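Local coordinates for protein isomaltodextranase (PDB 5AWO) that hydrolyses (1->6)-alpha-D-glucosidic linkages in polysaccharides, releasing successive isomaltose units from the non-reducing ends of the chains, at residues E328-N334 against H458-I462; A293-C297 against L409-S413; V364-D370 against A461-V465. The contacts are given in a common frame with arbitrary orientation. Numbering follows the deposited sequence.

How the contacts relate
All three contacts illustrate one principle: a beta-sheet domain docks on the outer helices of a TIM barrel. Along the chain the barrel-side segments come first, 293-297, 328-334 and 364-370, on helices 295-302, 326-339 and 362-370; the sheet-side segments follow, 409-413 on strand 405-410 and then 458-462 and 461-465, which overlap on strand 460-466. These two strands are antiparallel neighbours, with backbone pairing between Leu409 and Ala461. The centre of contact 1 lies about 10 Å from that of contact 2 and 13 Å from that of contact 3, while contacts 2 and 3 are about 19 Å apart. They are parts of one interface between the two domains, away from the catalytic aspartates.

Contact 1: residues E328-N334 against H458-I462; sequences ERKTMMN and HASAI
A directed chain of hydrogen bonds through side chains ends on a backbone carbonyl: Asn334 ND2 donates to Ser460 OG (2.9 Å), Ser460 OG to Thr331 OG1 (2.8 Å), and Thr331 OG1 to His458 O (2.7 Å). Residues 328-334 are helix; strand 460-462 follows Ala459 and, before it, His458 at positive phi (71/4°). The axes cross at 47°, 8.2 Å apart, CA atoms pairing as Glu328-His458 (5.8 Å), Thr331-Ser460 (5.5 Å) and Asn334-Ile462 (6.8 Å). Glu328, Thr331 and Asn334, three residues apart and so on one helix side, take chi1 m; Ser460 takes p. His458 ND1 donates to Glu328 OE2 (2.7 Å) near the ring plane. Asn334 OD1, bonded by Trp440, lies 3.5 Å from Ile462 CG2. One water accepts from Ser460 N (3.0 Å) and donates weakly to Thr331 OG1 (3.3 Å); another donates to Ser460 O (2.9 Å) and accepts weakly from Asn334 ND2 (3.2 Å). This seam joins helix to sheet between the TIM barrel and the following beta-sandwich domain of a family 27 glycosidase.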
loop_
_atom_site.group_PDB
_atom_site.type_symbol
_atom_site.label_atom_id
_atom_site.label_comp_id
_atom_site.label_asym_id
_atom_site.label_seq_id
_atom_site.Cartn_x
_atom_site.Cartn_y
_atom_site.Cartn_z
ATOM N N GLU A 328 -18.101 -15.235 4.271
ATOM C CA GLU A 328 -17.180 -14.833 3.223
ATOM C C GLU A 328 -17.029 -13.304 3.144
ATOM O O GLU A 328 -15.940 -12.791 2.931
ATOM C CB GLU A 328 -17.649 -15.357 1.861
ATOM C CG GLU A 328 -17.489 -16.866 1.683
ATOM C CD GLU A 328 -17.852 -17.383 0.295
ATOM O OE1 GLU A 328 -18.345 -16.563 -0.516
ATOM O OE2 GLU A 328 -17.560 -18.578 0.005
ATOM N N ARG A 329 -18.132 -12.578 3.303
ATOM C CA ARG A 329 -18.081 -11.117 3.269
ATOM C C ARG A 329 -17.191 -10.599 4.389
ATOM O O ARG A 329 -16.362 -9.702 4.161
ATOM C CB ARG A 329 -19.472 -10.506 3.367
ATOM C CG ARG A 329 -20.298 -10.649 2.118
ATOM C CD ARG A 329 -21.736 -10.131 2.306
ATOM N NE ARG A 329 -22.703 -11.207 2.483
ATOM C CZ ARG A 329 -23.116 -12.016 1.514
ATOM N NH1 ARG A 329 -23.995 -12.991 1.776
ATOM N NH2 ARG A 329 -22.653 -11.899 0.273
ATOM N N LYS A 330 -17.313 -11.145 5.591
ATOM C CA LYS A 330 -16.446 -10.721 6.678
ATOM C C LYS A 330 -14.980 -11.043 6.366
ATOM O O LYS A 330 -14.078 -10.238 6.644
ATOM C CB LYS A 330 -16.853 -11.360 8.009
ATOM C CG LYS A 330 -18.133 -10.766 8.598
ATOM C CD LYS A 330 -18.577 -11.406 9.907
ATOM C CE LYS A 330 -18.991 -12.843 9.768
ATOM N NZ LYS A 330 -19.519 -13.306 11.085
ATOM N N THR A 331 -14.726 -12.196 5.772
ATOM C CA THR A 331 -13.358 -12.550 5.375
ATOM C C THR A 331 -12.736 -11.602 4.354
ATOM O O THR A 331 -11.586 -11.227 4.495
ATOM C CB THR A 331 -13.316 -14.012 4.911
ATOM O OG1 THR A 331 -13.592 -14.845 6.061
ATOM C CG2 THR A 331 -11.969 -14.367 4.296
ATOM N N MET A 332 -13.510 -11.233 3.355
ATOM C CA MET A 332 -13.107 -10.213 2.383
ATOM C C MET A 332 -12.618 -8.952 3.107
ATOM O O MET A 332 -11.509 -8.457 2.866
ATOM C CB MET A 332 -14.313 -9.909 1.466
ATOM C CG MET A 332 -14.115 -8.761 0.500
ATOM S SD MET A 332 -15.675 -8.166 -0.155
ATOM C CE MET A 332 -16.327 -7.378 1.281
ATOM N N MET A 333 -13.479 -8.419 3.979
ATOM C CA MET A 333 -13.158 -7.168 4.657
ATOM C C MET A 333 -11.957 -7.360 5.580
ATOM O O MET A 333 -11.021 -6.555 5.595
ATOM C CB MET A 333 -14.364 -6.704 5.453
ATOM C CG MET A 333 -14.181 -5.392 6.194
ATOM S SD MET A 333 -13.983 -4.017 5.029
ATOM C CE MET A 333 -13.879 -2.621 6.156
ATOM N N ASN A 334 -11.924 -8.471 6.311
ATOM C CA ASN A 334 -10.844 -8.714 7.258
ATOM C C ASN A 334 -9.475 -8.820 6.571
ATOM O O ASN A 334 -8.446 -8.365 7.114
ATOM C CB ASN A 334 -11.107 -9.995 8.057
ATOM C CG ASN A 334 -12.203 -9.857 9.095
ATOM O OD1 ASN A 334 -12.579 -8.746 9.489
ATOM N ND2 ASN A 334 -12.739 -11.001 9.540
ATOM N N HIS A 458 -13.851 -20.881 4.872
ATOM C CA HIS A 458 -13.914 -19.494 4.359
ATOM C C HIS A 458 -14.154 -18.462 5.461
ATOM O O HIS A 458 -14.285 -17.278 5.125
ATOM C CB HIS A 458 -14.987 -19.321 3.281
ATOM C CG HIS A 458 -14.743 -20.140 2.055
ATOM N ND1 HIS A 458 -15.547 -20.032 0.936
ATOM C CD2 HIS A 458 -13.814 -21.077 1.757
ATOM C CE1 HIS A 458 -15.112 -20.846 0.006
ATOM N NE2 HIS A 458 -14.056 -21.483 0.467
ATOM N N ALA A 459 -14.193 -18.857 6.736
ATOM C CA ALA A 459 -14.424 -17.901 7.818
ATOM C C ALA A 459 -13.105 -17.347 8.346
ATOM O O ALA A 459 -12.039 -17.917 8.088
ATOM C CB ALA A 459 -15.160 -18.579 8.956
ATOM N N SER A 460 -13.220 -16.284 9.135
ATOM C CA SER A 460 -12.061 -15.631 9.684
ATOM C C SER A 460 -12.423 -14.981 11.022
ATOM O O SER A 460 -13.604 -14.933 11.400
ATOM C CB SER A 460 -11.528 -14.592 8.700
ATOM O OG SER A 460 -12.514 -13.634 8.389
ATOM N N ALA A 461 -11.398 -14.493 11.710
ATOM C CA ALA A 461 -11.568 -13.759 12.942
ATOM C C ALA A 461 -10.513 -12.666 12.996
ATOM O O ALA A 461 -9.411 -12.850 12.474
ATOM C CB ALA A 461 -11.424 -14.664 14.133
ATOM N N ILE A 462 -10.865 -11.531 13.591
ATOM C CA ILE A 462 -9.921 -10.434 13.733
ATOM C C ILE A 462 -10.037 -9.859 15.136
ATOM O O ILE A 462 -11.141 -9.712 15.704
ATOM C CB ILE A 462 -10.101 -9.373 12.609
ATOM C CG1 ILE A 462 -8.915 -8.440 12.482
ATOM C CG2 ILE A 462 -11.400 -8.619 12.740
ATOM C CD1 ILE A 462 -8.907 -7.598 11.222
HETATM O O HOH W 1 -15.776 -14.908 8.598
HETATM O O HOH W 2 -15.284 -12.653 10.653
#

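Contact 2: residues A293-C297 against L409-S413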
loop_
_atom_site.group_PDB
_atom_site.type_symbol
_atom_site.label_atom_id
_atom_site.label_comp_id
_atom_site.label_asym_id
_atom_site.label_seq_id
_atom_site.Cartn_x
_atom_site.Cartn_y
_atom_site.Cartn_z
ATOM N N ALA A 293 -2.432 -14.016 -8.590
ATOM C CA ALA A 293 -3.780 -13.745 -9.065
ATOM C C ALA A 293 -4.744 -13.328 -7.968
ATOM O O ALA A 293 -5.504 -12.394 -8.138
ATOM C CB ALA A 293 -4.350 -14.944 -9.812
ATOM N N ASN A 294 -4.730 -14.046 -6.844
ATOM C CA ASN A 294 -5.669 -13.761 -5.758
ATOM C C ASN A 294 -4.972 -12.952 -4.676
ATOM O O ASN A 294 -3.735 -13.036 -4.511
ATOM C CB ASN A 294 -6.312 -15.051 -5.202
ATOM C CG ASN A 294 -5.320 -15.971 -4.530
ATOM O OD1 ASN A 294 -4.894 -17.007 -5.108
ATOM N ND2 ASN A 294 -4.911 -15.627 -3.360
ATOM N N PRO A 295 -5.733 -12.117 -3.945
ATOM C CA PRO A 295 -5.100 -11.221 -2.963
ATOM C C PRO A 295 -4.580 -11.910 -1.711
ATOM O O PRO A 295 -3.650 -11.392 -1.091
ATOM C CB PRO A 295 -6.187 -10.185 -2.676
ATOM C CG PRO A 295 -7.483 -10.914 -3.000
ATOM C CD PRO A 295 -7.135 -11.740 -4.208
ATOM N N PHE A 296 -5.097 -13.091 -1.338
ATOM C CA PHE A 296 -4.438 -13.791 -0.254
ATOM C C PHE A 296 -2.971 -13.987 -0.603
ATOM O O PHE A 296 -2.084 -13.697 0.215
ATOM C CB PHE A 296 -5.084 -15.133 0.059
ATOM C CG PHE A 296 -6.235 -15.060 1.020
ATOM C CD1 PHE A 296 -5.991 -14.904 2.386
ATOM C CD2 PHE A 296 -7.544 -15.185 0.602
ATOM C CE1 PHE A 296 -7.040 -14.847 3.287
ATOM C CE2 PHE A 296 -8.585 -15.142 1.495
ATOM C CZ PHE A 296 -8.338 -14.976 2.858
ATOM N N CYS A 297 -2.693 -14.470 -1.809
ATOM C CA CYS A 297 -1.317 -14.729 -2.218
ATOM C C CYS A 297 -0.586 -13.429 -2.543
ATOM O O CYS A 297 0.606 -13.301 -2.228
ATOM C CB CYS A 297 -1.262 -15.630 -3.436
ATOM S SG CYS A 297 -1.779 -17.339 -3.092
ATOM N N LEU A 409 -7.025 -14.112 11.530
ATOM C CA LEU A 409 -6.886 -15.535 11.316
ATOM C C LEU A 409 -7.912 -15.945 10.244
ATOM O O LEU A 409 -9.060 -15.495 10.302
ATOM C CB LEU A 409 -7.157 -16.295 12.598
ATOM C CG LEU A 409 -6.360 -15.882 13.829
ATOM C CD1 LEU A 409 -6.880 -16.573 15.074
ATOM C CD2 LEU A 409 -4.882 -16.141 13.677
ATOM N N PHE A 410 -7.472 -16.771 9.278
ATOM C CA PHE A 410 -8.281 -17.104 8.109
ATOM C C PHE A 410 -8.283 -18.604 7.893
ATOM O O PHE A 410 -7.291 -19.266 8.126
ATOM C CB PHE A 410 -7.714 -16.422 6.855
ATOM C CG PHE A 410 -7.708 -14.932 6.924
ATOM C CD1 PHE A 410 -8.794 -14.196 6.493
ATOM C CD2 PHE A 410 -6.592 -14.257 7.390
ATOM C CE1 PHE A 410 -8.820 -12.818 6.599
ATOM C CE2 PHE A 410 -6.593 -12.878 7.432
ATOM C CZ PHE A 410 -7.697 -12.151 7.042
ATOM N N ASN A 411 -9.399 -19.114 7.383
ATOM C CA ASN A 411 -9.491 -20.506 6.914
ATOM C C ASN A 411 -9.914 -20.569 5.466
ATOM O O ASN A 411 -11.100 -20.455 5.155
ATOM C CB ASN A 411 -10.428 -21.343 7.775
ATOM C CG ASN A 411 -10.539 -22.768 7.271
ATOM O OD1 ASN A 411 -9.714 -23.221 6.464
ATOM N ND2 ASN A 411 -11.526 -23.491 7.750
ATOM N N ARG A 412 -8.927 -20.797 4.593
ATOM C CA ARG A 412 -9.155 -20.870 3.156
ATOM C C ARG A 412 -9.578 -22.260 2.664
ATOM O O ARG A 412 -9.821 -22.439 1.455
ATOM C CB ARG A 412 -7.919 -20.361 2.428
ATOM C CG ARG A 412 -7.569 -18.914 2.724
ATOM C CD ARG A 412 -6.245 -18.492 2.121
ATOM N NE ARG A 412 -6.314 -18.513 0.660
ATOM C CZ ARG A 412 -5.297 -18.740 -0.149
ATOM N NH1 ARG A 412 -4.061 -18.900 0.314
ATOM N NH2 ARG A 412 -5.541 -18.833 -1.446
ATOM N N SER A 413 -9.707 -23.255 3.551
ATOM C CA SER A 413 -10.249 -24.532 3.124
ATOM C C SER A 413 -11.690 -24.339 2.640
ATOM O O SER A 413 -12.469 -23.566 3.231
ATOM C CB SER A 413 -10.268 -25.522 4.276
ATOM O OG SER A 413 -10.884 -26.748 3.875
#
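Leu409 stands in the last part of strand 405-410, where its backbone pairs with Ala461 of the neighbouring strand 460-466. The next residue, Phe410, has its CA-to-CB bond directed toward 293-297 and offers the face of its ring to the edge of Phe296. The stack is T-shaped, with centroids 5.3 Å apart, planes at 83° and Phe296 CE1 only 3.7 Å from Phe410 CG. Thr331 and Asn334 of helix 326-339 also touch the Phe410 side chain, which thereby sits at a junction between two barrel-side helices. Here the end of an inner strand of the beta-sandwich domain that follows the barrel, and the turn after it, meet the first turn of helix 295-302, which lies in the TIM barrel between its sixth and seventh strands and has Asn294 at the N-cap position. At Asn411 the chain leaves the strand in an Asx turn, Asn411 OD1 accepting from Ser413 N at 2.9 Å. That turn carries Arg412, whose side chain reaches back over a face of Phe296: Arg412 CD lies 3.6 Å from the ring centroid in a CH-pi contact, and Arg412 NE is 3.5 Å from Phe296 CG. The guanidinium nitrogens of Arg412 hydrogen-bond to Ser279 (NE), Thr393 (NH1) and Gln283 (NH2).

Contact 3: residues V364-D370 against A461-V465; sequences VLQLNAD and AIFRV
Arg464 NH2 and Asp370 OD2, 2.7 Å apart, form a salt bridge with a well-aligned hydrogen bond; Arg464 NH1 adds a weak second bond to the same Asp370 OD2 at 3.3 Å. A water accepts from Arg464 NH1 (2.9 Å) and donates weakly to Asp370 OD2 (2.9 Å), and Ser404 gives NH1 a further partner. The other carboxylate oxygen is held by a neighbour in the same segment, Gln366 NE2 donating to Asp370 OD1 at 2.9 Å. To reach the aspartate, Arg464 folds with chi1 t and chi2 and chi3 both p, while Asp370 takes m. Residues 364-369 are helical and 461-465 extended; the axes cross at 57° with a closest approach of 9.6 Å, pairing the CA atoms of Val364 with Ile462 (7.9 Å) and Leu367 with Arg464 (8.0 Å). Leu367 (m, t) covers one face of the Arg464 guanidinium, its CD2 3.5 Å from Arg464 NE, and its CD1 lies 3.7 Å from Ile462 CD1. Val364 CG2 meets Ile462 CG2 at 4.0 Å. The last barrel helix thus docks on the antiparallel sheet of the following beta-sandwich domain through a buried aliphatic core bordered by a partly exposed ion pair, which combines charge attraction at the margin with hydrophobic burial inside.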
loop_
_atom_site.group_PDB
_atom_site.type_symbol
_atom_site.label_atom_id
_atom_site.label_comp_id
_atom_site.label_asym_id
_atom_site.label_seq_id
_atom_site.Cartn_x
_atom_site.Cartn_y
_atom_site.Cartn_z
ATOM N N VAL A 364 -13.469 -2.709 13.543
ATOM C CA VAL A 364 -12.648 -3.154 12.416
ATOM C C VAL A 364 -12.094 -1.932 11.694
ATOM O O VAL A 364 -10.898 -1.868 11.413
ATOM C CB VAL A 364 -13.451 -4.099 11.500
ATOM C CG1 VAL A 364 -12.677 -4.409 10.231
ATOM C CG2 VAL A 364 -13.788 -5.405 12.227
ATOM N N LEU A 365 -12.945 -0.940 11.456
ATOM C CA LEU A 365 -12.477 0.303 10.834
ATOM C C LEU A 365 -11.394 0.978 11.674
ATOM O O LEU A 365 -10.465 1.589 11.114
ATOM C CB LEU A 365 -13.609 1.282 10.552
ATOM C CG LEU A 365 -14.582 0.841 9.442
ATOM C CD1 LEU A 365 -15.778 1.785 9.401
ATOM C CD2 LEU A 365 -13.890 0.744 8.095
ATOM N N GLN A 366 -11.512 0.897 12.994
ATOM C CA GLN A 366 -10.553 1.577 13.838
ATOM C C GLN A 366 -9.152 1.066 13.569
ATOM O O GLN A 366 -8.197 1.834 13.664
ATOM C CB GLN A 366 -10.923 1.435 15.308
ATOM C CG GLN A 366 -10.163 2.397 16.206
ATOM C CD GLN A 366 -10.561 3.832 15.966
ATOM O OE1 GLN A 366 -11.743 4.145 15.923
ATOM N NE2 GLN A 366 -9.572 4.714 15.767
ATOM N N LEU A 367 -8.988 -0.216 13.217
ATOM C CA LEU A 367 -7.665 -0.739 12.857
ATOM C C LEU A 367 -7.087 0.018 11.647
ATOM O O LEU A 367 -5.921 0.422 11.618
ATOM C CB LEU A 367 -7.714 -2.229 12.548
ATOM C CG LEU A 367 -7.963 -3.168 13.726
ATOM C CD1 LEU A 367 -8.186 -4.598 13.257
ATOM C CD2 LEU A 367 -6.829 -3.141 14.743
ATOM N N ASN A 368 -7.930 0.230 10.654
ATOM C CA ASN A 368 -7.545 1.034 9.493
ATOM C C ASN A 368 -7.228 2.484 9.847
ATOM O O ASN A 368 -6.197 3.012 9.429
ATOM C CB ASN A 368 -8.585 0.915 8.372
ATOM C CG ASN A 368 -8.442 2.009 7.320
ATOM O OD1 ASN A 368 -8.918 3.108 7.520
ATOM N ND2 ASN A 368 -7.810 1.706 6.188
ATOM N N ALA A 369 -8.077 3.108 10.663
ATOM C CA ALA A 369 -7.824 4.491 11.097
ATOM C C ALA A 369 -6.521 4.604 11.852
ATOM O O ALA A 369 -5.782 5.610 11.674
ATOM C CB ALA A 369 -8.951 5.017 11.979
ATOM N N ASP A 370 -6.237 3.616 12.697
ATOM C CA ASP A 370 -5.011 3.653 13.523
ATOM C C ASP A 370 -3.751 3.317 12.710
ATOM O O ASP A 370 -2.620 3.481 13.196
ATOM C CB ASP A 370 -5.126 2.753 14.761
ATOM C CG ASP A 370 -6.216 3.216 15.758
ATOM O OD1 ASP A 370 -6.718 4.358 15.616
ATOM O OD2 ASP A 370 -6.578 2.402 16.638
ATOM N N ALA A 461 -11.398 -14.493 11.710
ATOM C CA ALA A 461 -11.568 -13.759 12.942
ATOM C C ALA A 461 -10.513 -12.666 12.996
ATOM O O ALA A 461 -9.411 -12.850 12.474
ATOM C CB ALA A 461 -11.424 -14.664 14.133
ATOM N N ILE A 462 -10.865 -11.531 13.591
ATOM C CA ILE A 462 -9.921 -10.434 13.733
ATOM C C ILE A 462 -10.037 -9.859 15.136
ATOM O O ILE A 462 -11.141 -9.712 15.704
ATOM C CB ILE A 462 -10.101 -9.373 12.609
ATOM C CG1 ILE A 462 -8.915 -8.440 12.482
ATOM C CG2 ILE A 462 -11.400 -8.619 12.740
ATOM C CD1 ILE A 462 -8.907 -7.598 11.222
ATOM N N PHE A 463 -8.864 -9.551 15.694
ATOM C CA PHE A 463 -8.730 -9.206 17.114
ATOM C C PHE A 463 -7.914 -7.932 17.262
ATOM O O PHE A 463 -6.957 -7.689 16.507
ATOM C CB PHE A 463 -8.008 -10.321 17.881
ATOM C CG PHE A 463 -8.645 -11.670 17.779
ATOM C CD1 PHE A 463 -9.626 -12.076 18.693
ATOM C CD2 PHE A 463 -8.276 -12.542 16.762
ATOM C CE1 PHE A 463 -10.217 -13.312 18.592
ATOM C CE2 PHE A 463 -8.869 -13.775 16.659
ATOM C CZ PHE A 463 -9.822 -14.165 17.584
ATOM N N ARG A 464 -8.285 -7.119 18.257
ATOM C CA ARG A 464 -7.362 -6.098 18.785
ATOM C C ARG A 464 -6.688 -6.730 19.982
ATOM O O ARG A 464 -7.378 -7.186 20.902
ATOM C CB ARG A 464 -8.115 -4.835 19.193
ATOM C CG ARG A 464 -7.250 -3.769 19.888
ATOM C CD ARG A 464 -6.331 -3.003 18.961
ATOM N NE ARG A 464 -7.075 -2.090 18.120
ATOM C CZ ARG A 464 -6.681 -0.878 17.720
ATOM N NH1 ARG A 464 -5.507 -0.391 18.045
ATOM N NH2 ARG A 464 -7.464 -0.172 16.948
ATOM N N VAL A 465 -5.351 -6.752 19.979
ATOM C CA VAL A 465 -4.557 -7.261 21.076
ATOM C C VAL A 465 -3.766 -6.108 21.700
ATOM O O VAL A 465 -3.070 -5.355 21.017
ATOM C CB VAL A 465 -3.607 -8.370 20.605
ATOM C CG1 VAL A 465 -2.778 -8.899 21.776
ATOM C CG2 VAL A 465 -4.394 -9.496 19.923
HETATM O O HOH W 3 -4.267 2.240 18.319
#